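Local coordinates for enoyl-[acyl-carrier-protein] reductase [FMN] (Thermotoga maritima, PDB 5GVJ) that probably catalyses the NADH-dependent reduction of enoyl-[acyl-carrier-protein] in bacterial fatty acid synthesis, working as an FMN-binding flavoenzyme, at residues E139-G144 with P230-R235; V200-D203 with Y208-K211; R262-E267 with G273-G278. The protein carries 1 engineered substitution. All coordinates share one frame; numbering follows the deposited sequence.

The three contacts are neighbours joined through strand 231-234, loop 273-278 and helix 206-214, yet each uses a different chemistry. Contacts 1 and 3 are buried and contact 2 is partly exposed. In contact 1 an arginine on a strand grips the carbonyl of a turn beside the FMN site; in contact 3 a methyl group lies on an aromatic face; in contact 2 a lysine reaches back to loop carbonyls nearer the surface. Strand 231-234 of contact 1 hydrogen-bonds to loop 273-278 of contact 3 through Leu234 and Phe275. Helix 206-214 supplies Lys209 to contact 2 and, by way of Tyr208, packs against both segments of contact 3.

Contact 1. Residues E139-G144 with P230-R235; sequences EGMESG and PARVLR
Arg232 reaches from strand 231-234 to Met141, in a type I beta turn (Gly140 to Ser143) that follows strand 136-139 of the TIM barrel. Glu139 and Gly144, on either side of the turn, are FMN-binding residues, although this chain holds no FMN. CG of Arg232 stands anti to the backbone N (chi1 -179°), and the chain runs straight until it bends at chi3, bringing the guanidinium side-on to the turn. There NE and NH2 both donate to Met141 O, at 3.1 Å and 3.0 Å. The oxygen lies near the guanidinium plane; NE meets it on a lone pair, whereas NH2 comes from above the carbonyl plane. Two N-H groups thus grip one oxygen and hold the guanidinium against rotation, while NH1 is bonded to Thr220. The aliphatic part of Arg232 runs beside the turn, with CD 3.2 Å from Ser143 O, and the CA of Gly144 sits 3.6 Å from Arg232 O. Met141 also packs on Met141 of the second subunit, which places the turn at the dimer interface. Bent at chi2 and chi3, its side chain brings SD to 3.6 Å from Arg232 NH2.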
loop_
_atom_site.group_PDB
_atom_site.type_symbol
_atom_site.label_atom_id
_atom_site.label_comp_id
_atom_site.label_asym_id
_atom_site.label_seq_id
_atom_site.Cartn_x
_atom_site.Cartn_y
_atom_site.Cartn_z
ATOM N N GLU A 139 5.995 8.925 -0.041
ATOM C CA GLU A 139 5.107 8.770 -1.188
ATOM C C GLU A 139 5.233 7.363 -1.753
ATOM O O GLU A 139 6.260 7.022 -2.351
ATOM C CB GLU A 139 5.424 9.814 -2.257
ATOM C CG GLU A 139 4.539 9.686 -3.480
ATOM C CD GLU A 139 4.779 10.805 -4.473
ATOM O OE1 GLU A 139 5.675 10.674 -5.329
ATOM O OE2 GLU A 139 4.073 11.821 -4.376
ATOM N N GLY A 140 4.185 6.556 -1.583
ATOM C CA GLY A 140 4.180 5.218 -2.141
ATOM C C GLY A 140 3.982 5.215 -3.645
ATOM O O GLY A 140 3.426 6.146 -4.245
ATOM N N MET A 141 4.457 4.133 -4.268
ATOM C CA MET A 141 4.468 4.005 -5.726
ATOM C C MET A 141 3.084 3.807 -6.340
ATOM O O MET A 141 2.994 3.748 -7.572
ATOM C CB MET A 141 5.379 2.848 -6.134
ATOM C CG MET A 141 4.996 1.535 -5.505
ATOM S SD MET A 141 3.987 0.580 -6.643
ATOM C CE MET A 141 5.238 0.102 -7.844
ATOM N N GLU A 142 2.012 3.705 -5.550
ATOM C CA GLU A 142 0.680 3.726 -6.149
ATOM C C GLU A 142 0.259 5.123 -6.580
ATOM O O GLU A 142 -0.800 5.271 -7.199
ATOM C CB GLU A 142 -0.382 3.175 -5.187
ATOM C CG GLU A 142 -0.279 3.678 -3.738
ATOM C CD GLU A 142 0.529 2.725 -2.865
ATOM O OE1 GLU A 142 1.759 2.642 -3.052
ATOM O OE2 GLU A 142 -0.076 2.036 -2.015
ATOM N N SER A 143 1.037 6.147 -6.254
ATOM C CA SER A 143 0.655 7.484 -6.665
ATOM C C SER A 143 0.891 7.655 -8.166
ATOM O O SER A 143 1.539 6.831 -8.821
ATOM C CB SER A 143 1.419 8.530 -5.855
ATOM O OG SER A 143 2.807 8.386 -6.024
ATOM N N GLY A 144 0.324 8.739 -8.720
ATOM C CA GLY A 144 0.532 9.057 -10.117
ATOM C C GLY A 144 1.839 9.801 -10.356
ATOM O O GLY A 144 2.481 10.319 -9.440
ATOM N N PRO A 230 10.542 5.583 -13.794
ATOM C CA PRO A 230 9.151 5.126 -13.912
ATOM C C PRO A 230 8.157 6.217 -13.537
ATOM O O PRO A 230 8.428 7.076 -12.695
ATOM C CB PRO A 230 9.084 3.950 -12.931
ATOM C CG PRO A 230 10.132 4.273 -11.909
ATOM C CD PRO A 230 11.245 4.935 -12.674
ATOM N N ALA A 231 6.990 6.175 -14.183
ATOM C CA ALA A 231 5.917 7.116 -13.907
ATOM C C ALA A 231 4.582 6.421 -14.128
ATOM O O ALA A 231 4.422 5.673 -15.095
ATOM C CB ALA A 231 6.020 8.363 -14.789
ATOM N N ARG A 232 3.631 6.663 -13.230
ATOM C CA ARG A 232 2.325 6.020 -13.291
ATOM C C ARG A 232 1.338 6.939 -13.997
ATOM O O ARG A 232 1.142 8.087 -13.581
ATOM C CB ARG A 232 1.803 5.664 -11.901
ATOM C CG ARG A 232 0.440 4.964 -11.926
ATOM C CD ARG A 232 0.019 4.528 -10.535
ATOM N NE ARG A 232 1.028 3.676 -9.903
ATOM C CZ ARG A 232 1.121 2.364 -10.090
ATOM N NH1 ARG A 232 0.267 1.748 -10.900
ATOM N NH2 ARG A 232 2.078 1.670 -9.475
ATOM N N VAL A 233 0.714 6.427 -15.059
ATOM C CA VAL A 233 -0.275 7.172 -15.821
ATOM C C VAL A 233 -1.451 6.261 -16.157
ATOM O O VAL A 233 -1.359 5.031 -16.106
ATOM C CB VAL A 233 0.308 7.776 -17.121
ATOM C CG1 VAL A 233 1.379 8.816 -16.807
ATOM C CG2 VAL A 233 0.854 6.680 -18.026
ATOM N N LEU A 234 -2.559 6.897 -16.515
ATOM C CA LEU A 234 -3.752 6.190 -16.959
ATOM C C LEU A 234 -3.452 5.360 -18.205
ATOM O O LEU A 234 -2.592 5.712 -19.016
ATOM C CB LEU A 234 -4.860 7.211 -17.239
ATOM C CG LEU A 234 -6.205 7.123 -16.514
ATOM C CD1 LEU A 234 -6.085 6.391 -15.199
ATOM C CD2 LEU A 234 -6.749 8.516 -16.283
ATOM N N ARG A 235 -4.162 4.234 -18.349
ATOM C CA ARG A 235 -3.980 3.345 -19.496
ATOM C C ARG A 235 -4.578 3.941 -20.769
ATOM O O ARG A 235 -5.581 3.440 -21.285
ATOM C CB ARG A 235 -4.598 1.969 -19.219
ATOM C CG ARG A 235 -3.794 1.135 -18.235
ATOM C CD ARG A 235 -4.300 -0.307 -18.121
ATOM N NE ARG A 235 -3.607 -1.011 -17.045
ATOM C CZ ARG A 235 -2.630 -1.892 -17.235
ATOM N NH1 ARG A 235 -2.227 -2.180 -18.464
ATOM N NH2 ARG A 235 -2.049 -2.477 -16.195
#

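Contact 2. Residues V200-D203 with Y208-K211; sequences VESD and YKEK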
loop_
_atom_site.group_PDB
_atom_site.type_symbol
_atom_site.label_atom_id
_atom_site.label_comp_id
_atom_site.label_asym_id
_atom_site.label_seq_id
_atom_site.Cartn_x
_atom_site.Cartn_y
_atom_site.Cartn_z
ATOM N N VAL A 200 -14.286 20.148 -7.975
ATOM C CA VAL A 200 -14.943 21.206 -8.749
ATOM C C VAL A 200 -13.987 22.372 -8.970
ATOM O O VAL A 200 -13.931 22.951 -10.063
ATOM C CB VAL A 200 -16.244 21.663 -8.056
ATOM C CG1 VAL A 200 -16.888 22.833 -8.823
ATOM C CG2 VAL A 200 -17.234 20.525 -7.958
ATOM N N GLU A 201 -13.188 22.706 -7.952
ATOM C CA GLU A 201 -12.293 23.853 -8.021
ATOM C C GLU A 201 -10.984 23.542 -8.727
ATOM O O GLU A 201 -10.176 24.456 -8.936
ATOM C CB GLU A 201 -12.009 24.379 -6.607
ATOM C CG GLU A 201 -13.234 25.000 -5.905
ATOM C CD GLU A 201 -14.195 23.967 -5.319
ATOM O OE1 GLU A 201 -13.863 22.754 -5.328
ATOM O OE2 GLU A 201 -15.286 24.367 -4.842
ATOM N N SER A 202 -10.739 22.283 -9.080
ATOM C CA SER A 202 -9.572 21.960 -9.888
ATOM C C SER A 202 -9.771 22.464 -11.307
ATOM O O SER A 202 -10.871 22.377 -11.851
ATOM C CB SER A 202 -9.328 20.450 -9.894
ATOM O OG SER A 202 -8.548 20.057 -11.013
ATOM N N ASP A 203 -8.709 23.013 -11.900
ATOM C CA ASP A 203 -8.782 23.575 -13.243
ATOM C C ASP A 203 -8.175 22.664 -14.306
ATOM O O ASP A 203 -7.912 23.115 -15.424
ATOM C CB ASP A 203 -8.131 24.960 -13.287
ATOM C CG ASP A 203 -9.084 26.058 -12.847
ATOM O OD1 ASP A 203 -10.293 25.782 -12.730
ATOM O OD2 ASP A 203 -8.634 27.207 -12.642
ATOM N N TYR A 208 -9.834 15.221 -18.198
ATOM C CA TYR A 208 -8.983 14.700 -17.134
ATOM C C TYR A 208 -9.831 14.243 -15.956
ATOM O O TYR A 208 -9.658 13.131 -15.445
ATOM C CB TYR A 208 -7.988 15.778 -16.706
ATOM C CG TYR A 208 -6.678 15.287 -16.144
ATOM C CD1 TYR A 208 -6.616 14.654 -14.905
ATOM C CD2 TYR A 208 -5.492 15.487 -16.836
ATOM C CE1 TYR A 208 -5.399 14.214 -14.382
ATOM C CE2 TYR A 208 -4.277 15.055 -16.323
ATOM C CZ TYR A 208 -4.236 14.419 -15.097
ATOM O OH TYR A 208 -3.028 13.995 -14.589
ATOM N N LYS A 209 -10.784 15.080 -15.540
ATOM C CA LYS A 209 -11.665 14.722 -14.431
ATOM C C LYS A 209 -12.508 13.495 -14.769
ATOM O O LYS A 209 -12.657 12.580 -13.946
ATOM C CB LYS A 209 -12.557 15.911 -14.073
ATOM C CG LYS A 209 -11.771 17.113 -13.525
ATOM C CD LYS A 209 -12.695 18.261 -13.142
ATOM C CE LYS A 209 -11.912 19.524 -12.755
ATOM N NZ LYS A 209 -12.854 20.602 -12.371
ATOM N N GLU A 210 -13.056 13.451 -15.984
ATOM C CA GLU A 210 -13.903 12.328 -16.373
ATOM C C GLU A 210 -13.112 11.026 -16.391
ATOM O O GLU A 210 -13.640 9.967 -16.035
ATOM C CB GLU A 210 -14.528 12.590 -17.749
ATOM C CG GLU A 210 -15.520 13.758 -17.792
ATOM C CD GLU A 210 -15.784 14.279 -19.213
ATOM O OE1 GLU A 210 -16.454 15.335 -19.350
ATOM O OE2 GLU A 210 -15.317 13.636 -20.187
ATOM N N LYS A 211 -11.851 11.074 -16.829
ATOM C CA LYS A 211 -11.050 9.856 -16.862
ATOM C C LYS A 211 -10.767 9.337 -15.456
ATOM O O LYS A 211 -10.782 8.122 -15.226
ATOM C CB LYS A 211 -9.748 10.095 -17.630
ATOM C CG LYS A 211 -9.983 10.266 -19.126
ATOM C CD LYS A 211 -10.544 8.973 -19.715
ATOM C CE LYS A 211 -11.519 9.248 -20.866
ATOM N NZ LYS A 211 -11.111 8.603 -22.148
#
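Lys209 stretches its side chain from helix 206-214 to the loop that precedes the helix, where its last methylene and ammonium group overlap Ser202. CG leaves anti to the carbonyl carbon, beside the backbone N (chi1 -65°), and from there the chain is fully extended, so that NZ arrives at the loop with the whole length of the side chain behind it. NZ donates to Ser202 O at 2.7 Å, a short bond in which the nitrogen is tilted 29° from the carbonyl plane. A second bond, to the carbonyl oxygen of Ser199, gives the ammonium group two backbone acceptors, and Val200 O lies further off, 3.5 Å from NZ. These carbonyls cluster round what is probably a positive charge, which would be expected to polarise them and make the amine harder to deprotonate. CE follows NZ in, standing 3.2 Å from Ser202 O and 3.8 Å from Ser202 OG.

In the TIM barrel this loop links two helices that come after strand 189-191: helix 193-197, whose first residues Gly193 and Thr194 bind FMN in this protein, and helix 206-214. The lysine therefore ties the second helix to its own incoming loop, with its side chain about 9 Å from that of Thr194. On the loop side, Ser202 is buried, and its hydroxyl bonds the carbonyl of Val197, at the end of helix 193-197, rather than the lysine. Helix 28-36 also packs on the loop, Leu30 against Ser202 and Ala33 against Glu201. Carboxylate charge is more distant: Asp203 OD1 stands 5.8 Å from Lys209 NZ, perhaps near enough to exert a weak attraction, but not in contact with it.

Contact 3. Residues R262-E267 with G273-G278; sequences RRAVVE and GSFAVG. Engineered in segment 273-278: Ala276 (natural residue Met).
Helix 260-265 is met by the loop that doubles back past it, and the two join where Ala264 faces Gly273 and Phe275. The CB of Ala264 sits over the centre of the Phe275 ring, 3.4 Å from the centroid and only 5° off the ring normal, a CH-pi contact. Because it lies so centrally, all six ring carbons are at nearly the same distance from it, CZ being nearest at 3.6 Å. Phe275 attains this position with CG anti to the carbonyl carbon (chi1 -71°), and Tyr208 of helix 206-214 also meets its ring. The backbones come close as well: Gly273 CA is 3.7 Å from Ala264 N, where any beta carbon would collide with the methyl of Ala264. That methyl also touches Ser274 O, 3.4 Å from CB. A serine in place of Phe275 would probably strip the Ala264 methyl of its aromatic floor and open a gap between helix and loop beside Tyr208. The loop then passes through engineered Ala276 (Met in the natural protein), the centre of an inverse gamma turn, to Gly278, whose N bonds the hydroxyl of FMN-binding Thr194 in the TIM-barrel fold of this flavoprotein family.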
loop_
_atom_site.group_PDB
_atom_site.type_symbol
_atom_site.label_atom_id
_atom_site.label_comp_id
_atom_site.label_asym_id
_atom_site.label_seq_id
_atom_site.Cartn_x
_atom_site.Cartn_y
_atom_site.Cartn_z
ATOM N N ARG A 262 1.360 18.488 -19.900
ATOM C CA ARG A 262 0.573 19.689 -20.167
ATOM C C ARG A 262 -0.585 19.400 -21.117
ATOM O O ARG A 262 -1.686 19.937 -20.946
ATOM C CB ARG A 262 1.460 20.791 -20.743
ATOM C CG ARG A 262 0.793 22.155 -20.745
ATOM C CD ARG A 262 1.448 23.104 -21.743
ATOM N NE ARG A 262 1.316 22.602 -23.110
ATOM C CZ ARG A 262 0.288 22.861 -23.913
ATOM N NH1 ARG A 262 -0.711 23.636 -23.502
ATOM N NH2 ARG A 262 0.263 22.345 -25.135
ATOM N N ARG A 263 -0.359 18.554 -22.125
ATOM C CA ARG A 263 -1.423 18.269 -23.085
ATOM C C ARG A 263 -2.605 17.583 -22.413
ATOM O O ARG A 263 -3.762 17.829 -22.774
ATOM C CB ARG A 263 -0.897 17.413 -24.241
ATOM C CG ARG A 263 0.070 18.123 -25.184
ATOM C CD ARG A 263 0.151 17.403 -26.523
ATOM N NE ARG A 263 0.890 16.148 -26.437
ATOM C CZ ARG A 263 2.214 16.047 -26.562
ATOM N NH1 ARG A 263 2.958 17.132 -26.777
ATOM N NH2 ARG A 263 2.803 14.857 -26.472
ATOM N N ALA A 264 -2.339 16.712 -21.435
ATOM C CA ALA A 264 -3.436 16.069 -20.717
ATOM C C ALA A 264 -4.134 17.057 -19.792
ATOM O O ALA A 264 -5.360 17.215 -19.848
ATOM C CB ALA A 264 -2.917 14.863 -19.929
ATOM N N VAL A 265 -3.365 17.744 -18.944
ATOM C CA VAL A 265 -3.947 18.629 -17.937
ATOM C C VAL A 265 -4.641 19.821 -18.588
ATOM O O VAL A 265 -5.783 20.155 -18.250
ATOM C CB VAL A 265 -2.866 19.096 -16.942
ATOM C CG1 VAL A 265 -3.425 20.197 -16.045
ATOM C CG2 VAL A 265 -2.381 17.934 -16.107
ATOM N N VAL A 266 -3.964 20.496 -19.505
ATOM C CA VAL A 266 -4.508 21.733 -20.053
ATOM C C VAL A 266 -5.452 21.463 -21.214
ATOM O O VAL A 266 -6.523 22.066 -21.291
ATOM C CB VAL A 266 -3.371 22.688 -20.468
ATOM C CG1 VAL A 266 -3.950 23.979 -21.038
ATOM C CG2 VAL A 266 -2.479 22.984 -19.287
ATOM N N GLU A 267 -5.083 20.553 -22.114
ATOM C CA GLU A 267 -5.840 20.318 -23.338
ATOM C C GLU A 267 -6.738 19.088 -23.274
ATOM O O GLU A 267 -7.533 18.881 -24.195
ATOM C CB GLU A 267 -4.886 20.172 -24.533
ATOM C CG GLU A 267 -3.681 21.097 -24.502
ATOM C CD GLU A 267 -3.820 22.282 -25.437
ATOM O OE1 GLU A 267 -3.116 23.292 -25.220
ATOM O OE2 GLU A 267 -4.623 22.204 -26.392
ATOM N N GLY A 273 -1.638 13.001 -24.466
ATOM C CA GLY A 273 -1.492 13.482 -23.102
ATOM C C GLY A 273 -1.079 12.351 -22.173
ATOM O O GLY A 273 -1.512 11.207 -22.327
ATOM N N SER A 274 -0.222 12.682 -21.210
ATOM C CA SER A 274 0.163 11.754 -20.150
ATOM C C SER A 274 -0.692 12.058 -18.925
ATOM O O SER A 274 -0.552 13.117 -18.305
ATOM C CB SER A 274 1.652 11.869 -19.832
ATOM O OG SER A 274 2.414 11.209 -20.825
ATOM N N PHE A 275 -1.588 11.134 -18.582
ATOM C CA PHE A 275 -2.557 11.364 -17.513
ATOM C C PHE A 275 -1.993 10.770 -16.225
ATOM O O PHE A 275 -2.293 9.634 -15.858
ATOM C CB PHE A 275 -3.912 10.784 -17.896
ATOM C CG PHE A 275 -4.598 11.563 -18.983
ATOM C CD1 PHE A 275 -4.252 11.377 -20.314
ATOM C CD2 PHE A 275 -5.563 12.507 -18.671
ATOM C CE1 PHE A 275 -4.874 12.108 -21.321
ATOM C CE2 PHE A 275 -6.191 13.240 -19.674
ATOM C CZ PHE A 275 -5.841 13.038 -20.996
ATOM N N ALA A 276 -1.165 11.563 -15.541
ATOM C CA ALA A 276 -0.462 11.149 -14.323
ATOM C C ALA A 276 -1.451 11.101 -13.167
ATOM O O ALA A 276 -1.664 12.086 -12.458
ATOM C CB ALA A 276 0.682 12.109 -14.016
ATOM N N VAL A 277 -2.077 9.944 -12.975
ATOM C CA VAL A 277 -3.014 9.756 -11.878
ATOM C C VAL A 277 -2.679 8.437 -11.190
ATOM O O VAL A 277 -2.171 7.498 -11.812
ATOM C CB VAL A 277 -4.498 9.796 -12.345
ATOM C CG1 VAL A 277 -4.659 10.605 -13.634
ATOM C CG2 VAL A 277 -5.075 8.422 -12.489
ATOM N N GLY A 278 -2.942 8.386 -9.882
ATOM C CA GLY A 278 -2.586 7.239 -9.077
ATOM C C GLY A 278 -3.685 6.201 -9.037
ATOM O O GLY A 278 -4.778 6.382 -9.572
#